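Local coordinates for aminopeptidase-like protein (Chaetomium thermophilum, PDB 5JM6) that probably works as a zinc-dependent aminopeptidase of the M18 family, assembles as a dodecamer and is linked to the Cvt pathway of selective autophagy, at residues A136-L141 and E281-D286; D171-V176 and D198-R203; S311-M316 and L498-Y503. All blocks are in the same frame, centred on the assembly; numbering follows the deposited sequence.

Contact 1: A136-L141 and E281-D286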
loop_
_atom_site.group_PDB
_atom_site.type_symbol
_atom_site.label_atom_id
_atom_site.label_comp_id
_atom_site.label_asym_id
_atom_site.label_seq_id
_atom_site.Cartn_x
_atom_site.Cartn_y
_atom_site.Cartn_z
ATOM N N ALA A 136 -19.463 -35.617 -12.973
ATOM C CA ALA A 136 -19.897 -34.256 -12.702
ATOM C C ALA A 136 -19.252 -33.774 -11.418
ATOM O O ALA A 136 -18.839 -34.580 -10.609
ATOM C CB ALA A 136 -21.404 -34.199 -12.586
ATOM N N LEU A 137 -19.164 -32.466 -11.220
ATOM C CA LEU A 137 -18.564 -31.961 -9.999
ATOM C C LEU A 137 -19.412 -32.486 -8.866
ATOM O O LEU A 137 -20.625 -32.383 -8.903
ATOM C CB LEU A 137 -18.559 -30.438 -9.989
ATOM C CG LEU A 137 -17.388 -29.759 -10.692
ATOM C CD1 LEU A 137 -17.447 -30.040 -12.180
ATOM C CD2 LEU A 137 -17.441 -28.269 -10.441
ATOM N N THR A 138 -18.767 -33.037 -7.849
ATOM C CA THR A 138 -19.471 -33.647 -6.727
ATOM C C THR A 138 -18.550 -33.746 -5.513
ATOM O O THR A 138 -17.345 -33.534 -5.627
ATOM C CB THR A 138 -20.020 -35.041 -7.103
ATOM O OG1 THR A 138 -20.978 -35.466 -6.125
ATOM C CG2 THR A 138 -18.895 -36.060 -7.208
ATOM N N ALA A 139 -19.121 -34.024 -4.345
ATOM C CA ALA A 139 -18.337 -34.108 -3.115
ATOM C C ALA A 139 -18.306 -35.532 -2.570
ATOM O O ALA A 139 -19.312 -36.037 -2.075
ATOM C CB ALA A 139 -18.894 -33.155 -2.070
ATOM N N ARG A 140 -17.141 -36.166 -2.640
ATOM C CA ARG A 140 -17.021 -37.563 -2.242
ATOM C C ARG A 140 -16.737 -37.721 -0.756
ATOM O O ARG A 140 -15.983 -36.946 -0.166
ATOM C CB ARG A 140 -15.929 -38.254 -3.060
ATOM C CG ARG A 140 -16.229 -38.260 -4.545
ATOM C CD ARG A 140 -15.356 -39.230 -5.315
ATOM N NE ARG A 140 -16.178 -40.048 -6.202
ATOM C CZ ARG A 140 -16.366 -39.804 -7.495
ATOM N NH1 ARG A 140 -15.777 -38.766 -8.074
ATOM N NH2 ARG A 140 -17.141 -40.606 -8.211
ATOM N N LEU A 141 -17.361 -38.733 -0.160
ATOM C CA LEU A 141 -17.101 -39.083 1.227
ATOM C C LEU A 141 -15.643 -39.483 1.410
ATOM O O LEU A 141 -15.080 -40.218 0.597
ATOM C CB LEU A 141 -18.018 -40.222 1.682
ATOM C CG LEU A 141 -19.361 -39.866 2.325
ATOM C CD1 LEU A 141 -20.248 -39.069 1.377
ATOM C CD2 LEU A 141 -20.070 -41.129 2.791
ATOM N N GLU A 281 -18.219 -46.226 -2.329
ATOM C CA GLU A 281 -17.911 -44.965 -2.968
ATOM C C GLU A 281 -19.178 -44.128 -2.987
ATOM O O GLU A 281 -20.073 -44.368 -3.794
ATOM C CB GLU A 281 -17.379 -45.207 -4.379
ATOM C CG GLU A 281 -16.106 -44.458 -4.708
ATOM C CD GLU A 281 -15.437 -44.987 -5.960
ATOM O OE1 GLU A 281 -15.083 -44.171 -6.836
ATOM O OE2 GLU A 281 -15.259 -46.219 -6.066
ATOM N N LEU A 282 -19.237 -43.125 -2.119
ATOM C CA LEU A 282 -20.450 -42.338 -1.961
ATOM C C LEU A 282 -20.145 -40.860 -2.114
ATOM O O LEU A 282 -19.073 -40.393 -1.729
ATOM C CB LEU A 282 -21.104 -42.607 -0.601
ATOM C CG LEU A 282 -21.520 -44.050 -0.300
ATOM C CD1 LEU A 282 -22.056 -44.170 1.114
ATOM C CD2 LEU A 282 -22.558 -44.527 -1.297
ATOM N N GLU A 283 -21.092 -40.131 -2.687
ATOM C CA GLU A 283 -20.939 -38.699 -2.880
ATOM C C GLU A 283 -22.214 -37.974 -2.482
ATOM O O GLU A 283 -23.267 -38.590 -2.318
ATOM C CB GLU A 283 -20.584 -38.390 -4.335
ATOM C CG GLU A 283 -21.572 -38.958 -5.338
ATOM C CD GLU A 283 -21.073 -38.867 -6.767
ATOM O OE1 GLU A 283 -19.963 -39.366 -7.044
ATOM O OE2 GLU A 283 -21.795 -38.296 -7.612
ATOM N N LEU A 284 -22.107 -36.663 -2.316
ATOM C CA LEU A 284 -23.271 -35.839 -2.048
ATOM C C LEU A 284 -23.754 -35.208 -3.345
ATOM O O LEU A 284 -22.952 -34.766 -4.167
ATOM C CB LEU A 284 -22.948 -34.765 -1.007
ATOM C CG LEU A 284 -22.434 -35.310 0.327
ATOM C CD1 LEU A 284 -22.146 -34.184 1.306
ATOM C CD2 LEU A 284 -23.429 -36.300 0.915
ATOM N N PHE A 285 -25.067 -35.194 -3.538
ATOM C CA PHE A 285 -25.653 -34.543 -4.700
ATOM C C PHE A 285 -26.896 -33.778 -4.278
ATOM O O PHE A 285 -27.448 -34.016 -3.205
ATOM C CB PHE A 285 -25.991 -35.560 -5.794
ATOM C CG PHE A 285 -26.942 -36.640 -5.353
ATOM C CD1 PHE A 285 -26.464 -37.816 -4.799
ATOM C CD2 PHE A 285 -28.310 -36.481 -5.503
ATOM C CE1 PHE A 285 -27.335 -38.812 -4.397
ATOM C CE2 PHE A 285 -29.185 -37.475 -5.102
ATOM C CZ PHE A 285 -28.696 -38.640 -4.548
ATOM N N ASP A 286 -27.334 -32.856 -5.124
ATOM C CA ASP A 286 -28.497 -32.043 -4.808
ATOM C C ASP A 286 -29.775 -32.863 -4.965
ATOM O O ASP A 286 -30.038 -33.430 -6.027
ATOM C CB ASP A 286 -28.529 -30.798 -5.697
ATOM C CG ASP A 286 -29.707 -29.891 -5.396
ATOM O OD1 ASP A 286 -30.292 -29.999 -4.296
ATOM O OD2 ASP A 286 -30.040 -29.058 -6.265
#
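Glu283 holds OE1 over one face of the Arg140 guanidinium, 3.2 Å above its plane and offset toward the rim; Thr138 CG2 lies over the same face. Carboxylate and guanidinium stand nearly upright to each other, their planes 79° apart. OE1 of Glu283 is 3.3 Å from NH2 of Arg140, yet no N-H points at it, so this salt bridge works through charge alone. Obliquely to the group, Glu281 OE1 comes to 4.3 Å from Arg140 NE, while Glu281 OE2 is held by Arg179 and by Ser430 of a second subunit. Tyr161 adds a cation-pi contact to Arg140. CG of Glu283 sits between its backbone N and carbonyl carbon (chi1 55°), carrying the carboxylate across Thr138, whose OG1 lies 3.3 Å from Glu283 OE2 and 2.9 Å from Leu284 O; both bonds are weak, and the hydroxyl has a single proton to offer. An alanine at Glu283 would probably leave Arg140 without the charge over this face and Thr138 OG1 with just the Leu284 carbonyl here. Backbone bonds Leu284 N to Ala139 O and Leu141 N to Leu282 O join the antiparallel strands. Leu141 CD2 packs 3.8 Å from Leu282 CB. The buried carboxylate probably helps balance Arg140, about 9 Å from zinc-binding Glu340 between side chains, though the pairing itself probably sets direction only loosely.

Contact 2: D171-V176 and D198-R203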
loop_
_atom_site.group_PDB
_atom_site.type_symbol
_atom_site.label_atom_id
_atom_site.label_comp_id
_atom_site.label_asym_id
_atom_site.label_seq_id
_atom_site.Cartn_x
_atom_site.Cartn_y
_atom_site.Cartn_z
ATOM N N ASP A 171 -26.385 -24.183 1.694
ATOM C CA ASP A 171 -27.830 -24.237 1.929
ATOM C C ASP A 171 -28.588 -24.968 0.821
ATOM O O ASP A 171 -29.637 -24.509 0.367
ATOM C CB ASP A 171 -28.404 -22.824 2.096
ATOM C CG ASP A 171 -27.814 -22.083 3.285
ATOM O OD1 ASP A 171 -27.759 -20.836 3.236
ATOM O OD2 ASP A 171 -27.411 -22.739 4.269
ATOM N N ARG A 172 -28.051 -26.100 0.385
ATOM C CA ARG A 172 -28.754 -26.962 -0.557
ATOM C C ARG A 172 -29.139 -28.249 0.157
ATOM O O ARG A 172 -28.461 -28.666 1.097
ATOM C CB ARG A 172 -27.889 -27.265 -1.783
ATOM C CG ARG A 172 -27.410 -26.036 -2.541
ATOM C CD ARG A 172 -28.493 -25.464 -3.445
ATOM N NE ARG A 172 -27.969 -24.397 -4.294
ATOM C CZ ARG A 172 -28.693 -23.715 -5.176
ATOM N NH1 ARG A 172 -29.981 -23.985 -5.333
ATOM N NH2 ARG A 172 -28.126 -22.765 -5.906
ATOM N N ASP A 173 -30.215 -28.889 -0.290
ATOM C CA ASP A 173 -30.648 -30.121 0.349
ATOM C C ASP A 173 -29.896 -31.262 -0.310
ATOM O O ASP A 173 -30.162 -31.612 -1.458
ATOM C CB ASP A 173 -32.161 -30.329 0.200
ATOM C CG ASP A 173 -32.981 -29.277 0.926
ATOM O OD1 ASP A 173 -32.407 -28.267 1.383
ATOM O OD2 ASP A 173 -34.212 -29.463 1.030
ATOM N N LEU A 174 -28.979 -31.865 0.434
ATOM C CA LEU A 174 -28.072 -32.839 -0.152
ATOM C C LEU A 174 -28.456 -34.252 0.237
ATOM O O LEU A 174 -28.786 -34.528 1.389
ATOM C CB LEU A 174 -26.627 -32.561 0.271
ATOM C CG LEU A 174 -26.083 -31.150 0.050
ATOM C CD1 LEU A 174 -24.690 -31.027 0.651
ATOM C CD2 LEU A 174 -26.067 -30.790 -1.429
ATOM N N SER A 175 -28.414 -35.145 -0.742
ATOM C CA SER A 175 -28.614 -36.554 -0.477
ATOM C C SER A 175 -27.302 -37.271 -0.756
ATOM O O SER A 175 -26.316 -36.644 -1.149
ATOM C CB SER A 175 -29.749 -37.119 -1.332
ATOM O OG SER A 175 -30.199 -38.362 -0.823
ATOM N N VAL A 176 -27.287 -38.580 -0.546
ATOM C CA VAL A 176 -26.072 -39.357 -0.727
ATOM C C VAL A 176 -26.375 -40.570 -1.601
ATOM O O VAL A 176 -27.493 -41.086 -1.601
ATOM C CB VAL A 176 -25.473 -39.792 0.636
ATOM C CG1 VAL A 176 -26.393 -40.773 1.347
ATOM C CG2 VAL A 176 -24.079 -40.379 0.458
ATOM N N ASP A 198 -33.357 -41.490 -0.445
ATOM C CA ASP A 198 -34.421 -40.806 -1.178
ATOM C C ASP A 198 -34.858 -39.476 -0.568
ATOM O O ASP A 198 -35.767 -38.826 -1.083
ATOM C CB ASP A 198 -35.635 -41.729 -1.300
ATOM C CG ASP A 198 -35.337 -42.978 -2.105
ATOM O OD1 ASP A 198 -34.486 -42.906 -3.017
ATOM O OD2 ASP A 198 -35.950 -44.029 -1.824
ATOM N N TRP A 199 -34.223 -39.081 0.531
ATOM C CA TRP A 199 -34.506 -37.794 1.159
ATOM C C TRP A 199 -33.187 -37.105 1.500
ATOM O O TRP A 199 -32.154 -37.770 1.589
ATOM C CB TRP A 199 -35.374 -37.975 2.410
ATOM C CG TRP A 199 -34.630 -38.489 3.602
ATOM C CD1 TRP A 199 -33.908 -37.755 4.499
ATOM C CD2 TRP A 199 -34.545 -39.849 4.039
ATOM N NE1 TRP A 199 -33.373 -38.575 5.461
ATOM C CE2 TRP A 199 -33.750 -39.866 5.202
ATOM C CE3 TRP A 199 -35.061 -41.056 3.557
ATOM C CZ2 TRP A 199 -33.459 -41.040 5.891
ATOM C CZ3 TRP A 199 -34.773 -42.221 4.243
ATOM C CH2 TRP A 199 -33.978 -42.205 5.397
ATOM N N PRO A 200 -33.202 -35.769 1.659
ATOM C CA PRO A 200 -31.937 -35.082 1.955
ATOM C C PRO A 200 -31.350 -35.467 3.313
ATOM O O PRO A 200 -32.009 -35.277 4.337
ATOM C CB PRO A 200 -32.334 -33.598 1.948
ATOM C CG PRO A 200 -33.652 -33.542 1.234
ATOM C CD PRO A 200 -34.330 -34.831 1.532
ATOM N N VAL A 201 -30.125 -35.985 3.324
ATOM C CA VAL A 201 -29.451 -36.294 4.583
ATOM C C VAL A 201 -28.409 -35.273 5.032
ATOM O O VAL A 201 -28.001 -35.274 6.191
ATOM C CB VAL A 201 -28.757 -37.665 4.511
ATOM C CG1 VAL A 201 -29.781 -38.765 4.310
ATOM C CG2 VAL A 201 -27.723 -37.677 3.397
ATOM N N ALA A 202 -27.998 -34.387 4.132
ATOM C CA ALA A 202 -26.834 -33.551 4.406
ATOM C C ALA A 202 -27.073 -32.112 4.011
ATOM O O ALA A 202 -27.904 -31.815 3.153
ATOM C CB ALA A 202 -25.605 -34.091 3.687
ATOM N N ARG A 203 -26.371 -31.214 4.688
ATOM C CA ARG A 203 -26.500 -29.803 4.402
ATOM C C ARG A 203 -25.253 -29.030 4.819
ATOM O O ARG A 203 -24.667 -29.312 5.865
ATOM C CB ARG A 203 -27.745 -29.282 5.109
ATOM C CG ARG A 203 -27.853 -27.799 5.223
ATOM C CD ARG A 203 -29.289 -27.446 5.491
ATOM N NE ARG A 203 -29.971 -26.976 4.297
ATOM C CZ ARG A 203 -30.280 -25.704 4.095
ATOM N NH1 ARG A 203 -29.967 -24.804 5.015
ATOM N NH2 ARG A 203 -30.901 -25.330 2.987
#
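Arg203 loses the most surface here, lying with its guanidinium over the backbone of Asp171, whose CA is 3.3 Å above the group's plane near the rim. Its CG is anti to the backbone N (chi1 165°), and a bend at chi3 turns the head between two carboxylates. The Asp171 carboxylate is nearly parallel to it, the planes 12° apart, but OD2 stands well out of the guanidinium plane, 3.4 Å from NH1: a salt bridge of charges without a pointing N-H. Asp173 comes instead to the edge, its carboxylate turned 71° to the group and OD1 a long 3.7 Å from NH2 of Arg203. Both aspartates have firmer partners, Asp171 OD1 at Thr206 and Asp173 OD2 at Arg488 of a third subunit, so the network reaches into the oligomer interface. Leu174, second in buried area, works chiefly through its backbone. Its N-H is bonded to Ala202 O at 2.9 Å, and its carbonyl receives Ala202 N at 2.9 Å together with a weak, bent bond from Val201 N. The leucine CB meets Ala202 CB at 3.9 Å. Pro200 lays its ring alongside Asp173, CG 3.7 Å from Asp173 CB, pointing the same way as the aspartate. With Val201 and Ala202 both facing Leu174, this is a classic beta bulge, by which the loop after strand 190-196 is tied to strand 174-183 at Leu174.

Contact 3: S311-M316 and L498-Y503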
loop_
_atom_site.group_PDB
_atom_site.type_symbol
_atom_site.label_atom_id
_atom_site.label_comp_id
_atom_site.label_asym_id
_atom_site.label_seq_id
_atom_site.Cartn_x
_atom_site.Cartn_y
_atom_site.Cartn_z
ATOM N N SER A 311 -23.770 -36.127 -23.088
ATOM C CA SER A 311 -23.636 -37.577 -23.067
ATOM C C SER A 311 -24.977 -38.263 -23.287
ATOM O O SER A 311 -25.081 -39.184 -24.096
ATOM C CB SER A 311 -23.023 -38.045 -21.748
ATOM O OG SER A 311 -21.659 -37.674 -21.662
ATOM N N TRP A 312 -26.004 -37.815 -22.571
ATOM C CA TRP A 312 -27.317 -38.439 -22.685
ATOM C C TRP A 312 -27.878 -38.292 -24.094
ATOM O O TRP A 312 -28.458 -39.231 -24.636
ATOM C CB TRP A 312 -28.294 -37.847 -21.671
ATOM C CG TRP A 312 -29.613 -38.545 -21.659
ATOM C CD1 TRP A 312 -29.914 -39.718 -21.030
ATOM C CD2 TRP A 312 -30.815 -38.117 -22.307
ATOM N NE1 TRP A 312 -31.231 -40.047 -21.247
ATOM C CE2 TRP A 312 -31.806 -39.080 -22.029
ATOM C CE3 TRP A 312 -31.150 -37.014 -23.098
ATOM C CZ2 TRP A 312 -33.107 -38.971 -22.510
ATOM C CZ3 TRP A 312 -32.442 -36.908 -23.575
ATOM C CH2 TRP A 312 -33.405 -37.881 -23.280
ATOM N N ALA A 313 -27.696 -37.117 -24.687
ATOM C CA ALA A 313 -28.178 -36.869 -26.042
ATOM C C ALA A 313 -27.424 -37.725 -27.055
ATOM O O ALA A 313 -28.007 -38.208 -28.026
ATOM C CB ALA A 313 -28.053 -35.395 -26.390
ATOM N N ALA A 314 -26.127 -37.909 -26.825
ATOM C CA ALA A 314 -25.314 -38.767 -27.681
ATOM C C ALA A 314 -25.785 -40.212 -27.579
ATOM O O ALA A 314 -25.963 -40.891 -28.591
ATOM C CB ALA A 314 -23.845 -38.654 -27.309
ATOM N N PHE A 315 -25.986 -40.671 -26.348
ATOM C CA PHE A 315 -26.494 -42.011 -26.086
ATOM C C PHE A 315 -27.831 -42.238 -26.789
ATOM O O PHE A 315 -28.018 -43.248 -27.467
ATOM C CB PHE A 315 -26.632 -42.234 -24.577
ATOM C CG PHE A 315 -27.246 -43.556 -24.201
ATOM C CD1 PHE A 315 -26.499 -44.722 -24.237
ATOM C CD2 PHE A 315 -28.565 -43.626 -23.786
ATOM C CE1 PHE A 315 -27.062 -45.935 -23.883
ATOM C CE2 PHE A 315 -29.132 -44.833 -23.427
ATOM C CZ PHE A 315 -28.381 -45.990 -23.477
ATOM N N MET A 316 -28.753 -41.289 -26.640
ATOM C CA MET A 316 -30.069 -41.411 -27.262
ATOM C C MET A 316 -29.972 -41.380 -28.785
ATOM O O MET A 316 -30.756 -42.034 -29.471
ATOM C CB MET A 316 -31.012 -40.306 -26.775
ATOM C CG MET A 316 -31.415 -40.411 -25.308
ATOM S SD MET A 316 -32.364 -41.892 -24.888
ATOM C CE MET A 316 -33.906 -41.584 -25.747
ATOM N N LEU A 498 -32.848 -31.214 -29.315
ATOM C CA LEU A 498 -32.065 -30.652 -30.408
ATOM C C LEU A 498 -30.680 -31.294 -30.451
ATOM O O LEU A 498 -30.087 -31.436 -31.519
ATOM C CB LEU A 498 -31.953 -29.132 -30.268
ATOM C CG LEU A 498 -33.239 -28.329 -30.494
ATOM C CD1 LEU A 498 -33.050 -26.879 -30.076
ATOM C CD2 LEU A 498 -33.685 -28.414 -31.947
ATOM N N GLY A 499 -30.181 -31.695 -29.285
ATOM C CA GLY A 499 -28.919 -32.403 -29.198
ATOM C C GLY A 499 -28.952 -33.770 -29.858
ATOM O O GLY A 499 -28.125 -34.059 -30.724
ATOM N N VAL A 500 -29.953 -34.562 -29.509
ATOM C CA VAL A 500 -30.137 -35.894 -30.041
ATOM C C VAL A 500 -30.308 -35.815 -31.535
ATOM O O VAL A 500 -29.792 -36.636 -32.281
ATOM C CB VAL A 500 -31.447 -36.487 -29.499
ATOM C CG1 VAL A 500 -31.748 -37.835 -30.124
ATOM C CG2 VAL A 500 -31.425 -36.574 -27.989
ATOM N N LYS A 501 -31.052 -34.814 -31.963
ATOM C CA LYS A 501 -31.341 -34.610 -33.376
ATOM C C LYS A 501 -30.056 -34.397 -34.175
ATOM O O LYS A 501 -29.873 -34.995 -35.234
ATOM C CB LYS A 501 -32.285 -33.425 -33.567
ATOM C CG LYS A 501 -32.804 -33.281 -34.981
ATOM C CD LYS A 501 -33.573 -31.987 -35.141
ATOM C CE LYS A 501 -34.240 -31.913 -36.500
ATOM N NZ LYS A 501 -34.970 -30.630 -36.677
ATOM N N PHE A 502 -29.160 -33.561 -33.660
ATOM C CA PHE A 502 -27.904 -33.303 -34.353
ATOM C C PHE A 502 -26.975 -34.513 -34.351
ATOM O O PHE A 502 -26.402 -34.860 -35.384
ATOM C CB PHE A 502 -27.168 -32.112 -33.747
ATOM C CG PHE A 502 -25.750 -31.995 -34.220
ATOM C CD1 PHE A 502 -25.475 -31.582 -35.513
ATOM C CD2 PHE A 502 -24.695 -32.327 -33.387
ATOM C CE1 PHE A 502 -24.174 -31.487 -35.962
ATOM C CE2 PHE A 502 -23.391 -32.234 -33.830
ATOM C CZ PHE A 502 -23.130 -31.813 -35.120
ATOM N N TYR A 503 -26.805 -35.141 -33.190
ATOM C CA TYR A 503 -25.921 -36.296 -33.084
ATOM C C TYR A 503 -26.405 -37.445 -33.960
ATOM O O TYR A 503 -25.603 -38.099 -34.626
ATOM C CB TYR A 503 -25.804 -36.770 -31.638
ATOM C CG TYR A 503 -25.134 -35.794 -30.708
ATOM C CD1 TYR A 503 -24.041 -35.043 -31.121
ATOM C CD2 TYR A 503 -25.597 -35.622 -29.414
ATOM C CE1 TYR A 503 -23.429 -34.150 -30.266
ATOM C CE2 TYR A 503 -24.996 -34.735 -28.554
ATOM C CZ TYR A 503 -23.913 -34.001 -28.983
ATOM O OH TYR A 503 -23.318 -33.114 -28.120
#
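Ala313 turns its methyl toward helix 498-503 and has the most neighbours there: CB packs on Gly499 C, on Val500 CG2 and, at 3.8 Å, on Tyr503 CE2. Gly499 has no side chain, and a CB there would be directed at the Ala313 methyl, so the bare backbone leaves that methyl its place. The short helical segments come within 7.9 Å between axes, crossing at -49°. Tyr503 has its CG anti to its own carbonyl carbon (chi1 -66°), which sends the ring toward helix 311-316. Its CD2-CE2 side does the touching: Ala313 C lies near the ring plane at the edge, and CD2 approaches Ala314 N to 3.5 Å. Cys310 and Ala317 of the same helix add to the bed of this ring, while Ala314 also reaches Val333 of the central mixed sheet.

Toward Met316 the contact thins. Its CB alone meets Val500 CG2, at 3.9 Å, and beyond CB the methionine bends at chi2 and chi3 and leads away, with CG 3.5 Å above the ring plane of Trp312, over its centre. Phe54 touches both Val500 and Met316 there. Leu498 and Lys501, pointing away from helix 311-316, are partly exposed, and Lys501 NZ bonds Gly444 O.

No hydrogen bond or charge pair crosses between the segments, so they are joined by apolar burial and van der Waals fit. Contacts along its CD2-CE2 side would probably limit turning of the Tyr503 ring, whose side chain lies about 6 Å from that of Asp307, a residue of the zinc-site region.

All three contacts are mostly buried, but only contact 3 is untouched by other subunits. Contacts 1 and 2 share one antiparallel sheet, where strands 277-286 and 174-183 are neighbours; they meet directly, with Phe285 O 2.9 Å from Ser175 N in a probable hydrogen bond, and contact 2 is nested within the chain loop that contact 1 closes. Both mix backbone bonds with arginine-carboxylate pairs, and contact 2 reaches the oligomer interface more widely than contact 1. Contact 3, centred about 25 Å from contact 1 and on the opposite side of the chain's centre, joins two helices by apolar packing instead.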